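Local coordinates for beta-Ala-His dipeptidase (Homo sapiens, PDB 3DLJ), which hydrolyses carnosine, anserine and other Xaa-His dipeptides as a secreted, zinc-dependent dipeptidase of the M20 metallopeptidase family, at residues S39-Q43 / L111-P115; R49-F53 / L86-P90. Numbering follows the deposited sequence.

Interaction 1: residues S39-Q43 / L111-P115; sequences SDSVQ and LDVQP
Two loop segments run alongside each other in the same direction, S39 opposite D112 and D40 opposite V113, each pair with CA atoms 5.0 Å apart. One parallel beta bridge, D40 with V113, is all the regular pairing there is: V113 N donates to S39 O at 3.1 Å, while S41 N, 3.6 Å from V113 O, makes no hydrogen bond to it. Build S39 first. Its CA-CB bond points toward the other segment, and the p rotamer lets OG donate to L111 O at 2.7 Å; OG also pairs with K145. The same S39 O receives a CA-H...O contact from D112 CA at 3.2 Å. V113, extended and in the m rotamer, brings CG2 to 4.0 Å from S39 OG, and its O lies 3.6 Å from D40 CA in a second CA-H...O contact. P115 fills the far end, with CD 3.7 Å from V42 CB and CA 3.3 Å from D40 OD2. That aspartate folds its own loop as an Asx turn: OD1 accepts from V42 N (3.0 Å) and Q43 N (3.2 Å), and OD2 from Q43 NE2 (2.8 Å). Finally, S41 in the p rotamer donates from OG to D112 OD2 at 2.7 Å. D112 follows the zinc ligand H110 by two residues in the His-X-Asp signature of M20 peptidases and is the probable active-site aspartate; OD2 also accepts from E178 N. Thus S39 OG and O hold the main chain on either side of D112 (L111 O, V113 N) and S41 OG its side chain, consistent with an active-site carboxylate in a set orientation beside the zinc site.

Interaction 2: residues R49-F53 / L86-P90; sequences RQELF and LPIPP
At the apolar centre the F53 ring lies against P89: P89 CA sits over the ring face, 3.9 Å from the centroid and 20° off the normal, a CH-pi contact. The CA atoms of F53 and P89, 5.3 Å apart, are the nearest CA pair across the segments. Segment 49-53 is a full turn within helix 46-65, with F53 N bonded to R49 O at 3.2 Å; opposite it, 87-90 is drawn out in a polyproline-II-like path, phi near -60 to -85° and psi near 140 to 155°. Along that path F53 CZ meets P87 CB at 3.6 Å and F53 CE2 meets P90 CD at 3.7 Å. One residue earlier on the helix, L52 (rotamer tp) sets CG 3.7 Å from P89 CG. Further out comes R49, whose t, p, p chi angles fold the side chain so that its guanidinium reaches L86 and P87. Its CD is 4.0 Å from P89 CD, and L86 CD1 covers one guanidinium face, 3.7 Å from R49 NH2. At the polar edge R49 NH1 donates to P87 O, 2.9 Å away near the guanidinium plane, and also bonds to the side chain of Q78. The whole is helix-on-loop packing inside the M20 catalytic domain: a proline-rich connection, leading from the hairpin 77-79/85-87 into strand 91-96 of the six-stranded mixed sheet, laid across helix 46-65.

Overall arrangement
Helix 46-65 joins the two contacts, whose centres are 10 Å apart on the same side of the chain's centre. Segment 39-43 lies in the loop just before that helix and 49-53 near its start; 86-90 and then 111-115 follow, so interaction 2 is nested in the loop closed by interaction 1. Both second segments border strands of the six-stranded sheet: 86-90 leads into strand 91-96, whereas the loop segment 111-115 comes directly after strand 104-110. L52 touches both contacts, its CD2 3.5 Å from S41 CB and its CD1 3.7 Å from D112 CB. Packing is thus continuous from the proline-rich outer loop to the edge of the dizinc site.

Interaction 1: residues S39-Q43 / L111-P115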
loop_
_atom_site.group_PDB
_atom_site.type_symbol
_atom_site.label_atom_id
_atom_site.label_comp_id
_atom_site.label_asym_id
_atom_site.label_seq_id
_atom_site.Cartn_x
_atom_site.Cartn_y
_atom_site.Cartn_z
ATOM N N SER A 39 -7.493 -0.001 14.577
ATOM C CA SER A 39 -6.053 0.319 14.657
ATOM C C SER A 39 -5.617 1.445 13.708
ATOM O O SER A 39 -4.643 1.337 12.957
ATOM C CB SER A 39 -5.221 -0.949 14.442
ATOM O OG SER A 39 -5.654 -1.652 13.288
ATOM N N ASP A 40 -6.338 2.550 13.796
ATOM C CA ASP A 40 -6.170 3.691 12.892
ATOM C C ASP A 40 -4.924 4.506 13.319
ATOM O O ASP A 40 -4.910 5.124 14.394
ATOM C CB ASP A 40 -7.479 4.488 12.955
ATOM C CG ASP A 40 -7.484 5.748 12.109
ATOM O OD1 ASP A 40 -6.417 6.273 11.758
ATOM O OD2 ASP A 40 -8.608 6.235 11.832
ATOM N N SER A 41 -3.878 4.482 12.489
ATOM C CA SER A 41 -2.613 5.180 12.780
ATOM C C SER A 41 -2.556 6.626 12.284
ATOM O O SER A 41 -1.622 7.353 12.615
ATOM C CB SER A 41 -1.438 4.431 12.165
ATOM O OG SER A 41 -1.566 4.388 10.748
ATOM N N VAL A 42 -3.534 7.023 11.474
ATOM C CA VAL A 42 -3.465 8.280 10.731
ATOM C C VAL A 42 -4.084 9.422 11.562
ATOM O O VAL A 42 -3.609 10.552 11.501
ATOM C CB VAL A 42 -4.106 8.133 9.296
ATOM C CG1 VAL A 42 -4.315 9.487 8.602
ATOM C CG2 VAL A 42 -3.266 7.221 8.412
ATOM N N GLN A 43 -5.130 9.110 12.334
ATOM C CA GLN A 43 -5.753 10.060 13.246
ATOM C C GLN A 43 -4.932 10.213 14.534
ATOM O O GLN A 43 -4.676 9.224 15.242
ATOM C CB GLN A 43 -7.232 9.711 13.537
ATOM C CG GLN A 43 -8.145 9.744 12.274
ATOM C CD GLN A 43 -9.644 9.598 12.590
ATOM O OE1 GLN A 43 -10.283 10.519 13.127
ATOM N NE2 GLN A 43 -10.210 8.434 12.260
ATOM N N LEU A 111 -0.255 -3.749 10.796
ATOM C CA LEU A 111 -1.581 -3.954 11.402
ATOM C C LEU A 111 -2.330 -2.649 11.706
ATOM O O LEU A 111 -3.424 -2.672 12.267
ATOM C CB LEU A 111 -1.482 -4.870 12.623
ATOM C CG LEU A 111 -1.134 -6.315 12.223
ATOM C CD1 LEU A 111 -0.841 -7.106 13.470
ATOM C CD2 LEU A 111 -2.269 -6.973 11.453
ATOM N N ASP A 112 -1.758 -1.523 11.281
ATOM C CA ASP A 112 -2.505 -0.266 11.212
ATOM C C ASP A 112 -3.278 -0.152 9.900
ATOM O O ASP A 112 -2.876 -0.710 8.867
ATOM C CB ASP A 112 -1.584 0.957 11.386
ATOM C CG ASP A 112 -0.553 1.066 10.291
ATOM O OD1 ASP A 112 0.114 0.038 9.988
ATOM O OD2 ASP A 112 -0.415 2.173 9.716
ATOM N N VAL A 113 -4.389 0.588 9.972
ATOM C CA VAL A 113 -5.305 0.795 8.847
ATOM C C VAL A 113 -5.511 2.315 8.571
ATOM O O VAL A 113 -5.255 3.183 9.451
ATOM C CB VAL A 113 -6.675 0.071 9.099
ATOM C CG1 VAL A 113 -6.491 -1.445 9.176
ATOM C CG2 VAL A 113 -7.318 0.578 10.376
ATOM N N GLN A 114 -5.926 2.610 7.333
ATOM C CA GLN A 114 -6.429 3.916 6.912
ATOM C C GLN A 114 -7.734 4.203 7.662
ATOM O O GLN A 114 -8.488 3.265 7.951
ATOM C CB GLN A 114 -6.698 3.920 5.400
ATOM C CG GLN A 114 -5.439 4.078 4.531
ATOM C CD GLN A 114 -4.849 5.504 4.587
ATOM O OE1 GLN A 114 -5.580 6.488 4.513
ATOM N NE2 GLN A 114 -3.537 5.605 4.722
ATOM N N PRO A 115 -8.010 5.488 7.977
ATOM C CA PRO A 115 -9.278 5.843 8.620
ATOM C C PRO A 115 -10.486 5.326 7.834
ATOM O O PRO A 115 -10.427 5.181 6.616
ATOM C CB PRO A 115 -9.273 7.372 8.597
ATOM C CG PRO A 115 -7.828 7.747 8.605
ATOM C CD PRO A 115 -7.164 6.672 7.744
#

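Interaction 2: residues R49-F53 / L86-P90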
loop_
_atom_site.group_PDB
_atom_site.type_symbol
_atom_site.label_atom_id
_atom_site.label_comp_id
_atom_site.label_asym_id
_atom_site.label_seq_id
_atom_site.Cartn_x
_atom_site.Cartn_y
_atom_site.Cartn_z
ATOM N N ARG A 49 -5.043 5.582 18.738
ATOM C CA ARG A 49 -3.678 5.124 19.004
ATOM C C ARG A 49 -3.628 4.027 20.081
ATOM O O ARG A 49 -2.777 3.140 20.023
ATOM C CB ARG A 49 -2.783 6.313 19.382
ATOM C CG ARG A 49 -1.298 6.019 19.421
ATOM C CD ARG A 49 -0.828 5.464 18.099
ATOM N NE ARG A 49 -1.049 6.405 17.001
ATOM C CZ ARG A 49 -0.132 7.251 16.549
ATOM N NH1 ARG A 49 1.077 7.291 17.092
ATOM N NH2 ARG A 49 -0.422 8.049 15.553
ATOM N N GLN A 50 -4.526 4.081 21.067
ATOM C CA GLN A 50 -4.633 3.004 22.087
ATOM C C GLN A 50 -5.047 1.652 21.431
ATOM O O GLN A 50 -4.507 0.594 21.759
ATOM C CB GLN A 50 -5.630 3.403 23.181
ATOM C CG GLN A 50 -5.413 2.719 24.532
ATOM N N GLU A 51 -6.014 1.718 20.515
ATOM C CA GLU A 51 -6.505 0.558 19.763
ATOM C C GLU A 51 -5.422 -0.033 18.858
ATOM O O GLU A 51 -5.381 -1.229 18.592
ATOM C CB GLU A 51 -7.720 0.949 18.929
ATOM C CG GLU A 51 -9.010 0.980 19.703
ATOM C CD GLU A 51 -9.251 -0.312 20.440
ATOM O OE1 GLU A 51 -9.690 -1.292 19.792
ATOM O OE2 GLU A 51 -8.996 -0.364 21.667
ATOM N N LEU A 52 -4.522 0.821 18.416
ATOM C CA LEU A 52 -3.380 0.380 17.645
ATOM C C LEU A 52 -2.395 -0.409 18.499
ATOM O O LEU A 52 -1.846 -1.394 18.037
ATOM C CB LEU A 52 -2.737 1.589 16.976
ATOM C CG LEU A 52 -1.590 1.439 15.994
ATOM C CD1 LEU A 52 -1.747 0.271 14.978
ATOM C CD2 LEU A 52 -1.406 2.795 15.307
ATOM N N PHE A 53 -2.181 0.022 19.747
ATOM C CA PHE A 53 -1.310 -0.689 20.691
ATOM C C PHE A 53 -1.898 -2.042 21.078
ATOM O O PHE A 53 -1.159 -3.008 21.276
ATOM C CB PHE A 53 -1.096 0.138 21.972
ATOM C CG PHE A 53 0.107 1.058 21.925
ATOM C CD1 PHE A 53 0.061 2.257 21.221
ATOM C CD2 PHE A 53 1.276 0.721 22.609
ATOM C CE1 PHE A 53 1.173 3.107 21.185
ATOM C CE2 PHE A 53 2.384 1.556 22.587
ATOM C CZ PHE A 53 2.341 2.747 21.879
ATOM N N LEU A 86 2.668 11.706 20.272
ATOM C CA LEU A 86 1.923 10.458 20.533
ATOM C C LEU A 86 2.922 9.302 20.586
ATOM O O LEU A 86 3.925 9.332 19.862
ATOM C CB LEU A 86 0.912 10.174 19.410
ATOM C CG LEU A 86 -0.492 10.781 19.451
ATOM C CD1 LEU A 86 -1.194 10.510 18.140
ATOM C CD2 LEU A 86 -1.324 10.272 20.633
ATOM N N PRO A 87 2.653 8.278 21.421
ATOM C CA PRO A 87 3.488 7.069 21.394
ATOM C C PRO A 87 3.328 6.322 20.077
ATOM O O PRO A 87 2.222 6.246 19.553
ATOM C CB PRO A 87 2.928 6.214 22.534
ATOM C CG PRO A 87 2.064 7.108 23.318
ATOM C CD PRO A 87 1.572 8.170 22.414
ATOM N N ILE A 88 4.430 5.800 19.550
ATOM C CA ILE A 88 4.396 4.906 18.390
ATOM C C ILE A 88 4.148 3.488 18.912
ATOM O O ILE A 88 4.705 3.116 19.963
ATOM C CB ILE A 88 5.720 4.966 17.591
ATOM C CG1 ILE A 88 5.975 6.387 17.073
ATOM C CG2 ILE A 88 5.725 4.007 16.420
ATOM C CD1 ILE A 88 7.473 6.713 16.956
ATOM N N PRO A 89 3.268 2.712 18.224
ATOM C CA PRO A 89 3.070 1.288 18.510
ATOM C C PRO A 89 4.341 0.458 18.346
ATOM O O PRO A 89 5.135 0.737 17.435
ATOM C CB PRO A 89 2.029 0.860 17.460
ATOM C CG PRO A 89 2.102 1.889 16.411
ATOM C CD PRO A 89 2.337 3.161 17.172
ATOM N N PRO A 90 4.525 -0.569 19.208
ATOM C CA PRO A 90 5.730 -1.385 19.136
ATOM C C PRO A 90 5.832 -2.109 17.814
ATOM O O PRO A 90 4.823 -2.301 17.121
ATOM C CB PRO A 90 5.575 -2.383 20.302
ATOM C CG PRO A 90 4.121 -2.430 20.591
ATOM C CD PRO A 90 3.631 -1.015 20.294
#